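Local coordinates for DUF5618 domain-containing protein (Dyadobacter fermentans, PDB 3MFN) that is of unknown function but folds into a largely helical DUF5618 domain that associates as a two-chain assembly, at residues Ser75-Ala80 / Asn111-Val116. Residues are numbered along the deposited sequence; the frame is centred on the assembly and turned at random.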
# COMPACT_ATOMS: atom_id res chain seq x y z
N SER A 75 -7.23 -11.37 8.58
CA SER A 75 -7.71 -12.21 9.69
C SER A 75 -7.04 -13.60 9.58
O SER A 75 -6.75 -14.24 10.59
CB SER A 75 -9.24 -12.33 9.63
OG SER A 75 -9.82 -11.04 9.86
N GLY A 76 -6.79 -14.04 8.36
CA GLY A 76 -6.03 -15.29 8.15
C GLY A 76 -4.66 -15.26 8.77
O GLY A 76 -4.25 -16.16 9.51
N VAL A 77 -3.91 -14.20 8.45
CA VAL A 77 -2.61 -13.99 8.99
C VAL A 77 -2.68 -13.94 10.53
O VAL A 77 -1.87 -14.61 11.22
CB VAL A 77 -1.96 -12.68 8.44
CG1 VAL A 77 -0.57 -12.40 9.14
CG2 VAL A 77 -1.88 -12.73 6.97
N LEU A 78 -3.57 -13.13 11.08
CA LEU A 78 -3.75 -13.10 12.54
C LEU A 78 -4.08 -14.46 13.14
O LEU A 78 -3.56 -14.81 14.19
CB LEU A 78 -4.80 -12.06 12.96
CG LEU A 78 -4.53 -10.59 12.59
CD1 LEU A 78 -5.41 -9.62 13.36
CD2 LEU A 78 -2.99 -10.17 12.74
N PHE A 79 -4.89 -15.27 12.45
CA PHE A 79 -5.22 -16.59 12.91
C PHE A 79 -3.96 -17.48 13.10
O PHE A 79 -3.74 -18.07 14.18
CB PHE A 79 -6.23 -17.22 11.96
CG PHE A 79 -6.90 -18.44 12.51
CD1 PHE A 79 -6.28 -19.68 12.46
CD2 PHE A 79 -8.16 -18.35 13.10
CE1 PHE A 79 -6.90 -20.81 12.99
CE2 PHE A 79 -8.80 -19.47 13.62
CZ PHE A 79 -8.15 -20.71 13.60
N ALA A 80 -3.08 -17.51 12.10
CA ALA A 80 -1.80 -18.19 12.24
C ALA A 80 -1.01 -17.59 13.40
O ALA A 80 -0.54 -18.34 14.24
CB ALA A 80 -0.96 -18.14 10.92
N ASN A 111 9.01 -6.53 9.51
CA ASN A 111 8.75 -5.60 8.42
C ASN A 111 7.72 -6.19 7.47
O ASN A 111 6.85 -5.48 7.01
CB ASN A 111 10.03 -5.27 7.63
CG ASN A 111 10.99 -4.39 8.40
OD1 ASN A 111 10.61 -3.70 9.31
ND2 ASN A 111 12.25 -4.44 8.04
N THR A 112 7.83 -7.50 7.20
CA THR A 112 6.88 -8.18 6.36
C THR A 112 5.45 -8.04 6.92
O THR A 112 4.49 -7.77 6.16
CB THR A 112 7.27 -9.69 6.15
OG1 THR A 112 8.56 -9.77 5.55
CG2 THR A 112 6.26 -10.48 5.29
N PHE A 113 5.29 -8.27 8.23
CA PHE A 113 3.99 -8.16 8.83
C PHE A 113 3.47 -6.72 8.76
O PHE A 113 2.25 -6.50 8.56
CB PHE A 113 4.02 -8.63 10.33
CG PHE A 113 2.74 -8.38 11.04
CD1 PHE A 113 1.62 -9.17 10.77
CD2 PHE A 113 2.61 -7.32 11.88
CE1 PHE A 113 0.45 -8.92 11.39
CE2 PHE A 113 1.41 -7.07 12.49
CZ PHE A 113 0.34 -7.85 12.24
N VAL A 114 4.34 -5.74 8.94
CA VAL A 114 3.88 -4.33 8.94
C VAL A 114 3.29 -3.98 7.55
O VAL A 114 2.25 -3.27 7.43
CB VAL A 114 5.02 -3.34 9.36
CG1 VAL A 114 4.56 -1.82 9.21
CG2 VAL A 114 5.43 -3.59 10.83
N SER A 115 3.94 -4.50 6.53
CA SER A 115 3.51 -4.33 5.17
C SER A 115 2.17 -5.02 4.95
O SER A 115 1.27 -4.42 4.37
CB SER A 115 4.58 -4.83 4.21
OG SER A 115 4.39 -4.33 2.92
N VAL A 116 2.02 -6.27 5.43
CA VAL A 116 0.70 -6.90 5.46
C VAL A 116 -0.39 -6.05 6.12
O VAL A 116 -1.49 -5.87 5.56
CB VAL A 116 0.79 -8.23 6.15
CG1 VAL A 116 -0.61 -8.79 6.44
CG2 VAL A 116 1.61 -9.19 5.33
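Leu78 and Phe113 make the tightest meeting between the two helical segments 75-80 and 111-116. The methyl CD2 of Leu78 comes up to the edge of the phenyl ring, near its plane, 3.9 Å from CE1 and 4.1 Å from CZ of Phe113, and the two side chains run at about a right angle to one another. Neither CB is aimed at the other helix; contact is made by the far ends. Phe113 gains its reach from CG standing opposite its own backbone N (chi1 173°), which carries the ring out across the gap.

Val77 does aim its CB at the partner helix, and its two methyls divide the work. Val77 CG1 takes another place along the ring edge, 4.2 Å from CD1 of Phe113, while Val77 CG2 lies 4.2 Å from CG1 of Val116. The valines approach at a slant through single methyls, a looser meeting than that of leucine with ring, and no polar group takes part. This is an antiparallel helix-helix contact inside a mainly helical domain: with axes 11.7 Å apart and directions 145° from parallel, the two segments bury just 130 Å² and touch through three apolar contacts.

The contact is buried in the core, near the centre of the chain, but Leu78 lies towards a more open side, partly exposed and close to a bound acetate. Helix 95-103 touches Leu78 through Tyr98, and Phe113 through Val95, Lys99 and Leu102. Helix 132-153 brings Ala142 and Ile145 to Val77 and Arg141 to Val116. Phe79 and Ala80, elsewhere on helix 63-85, touch Glu37 and Ala38 of helix 34-52, whereas helix 107-126 also reaches the second subunit, where Ser115 hydrogen-bonds Asp131 of that chain.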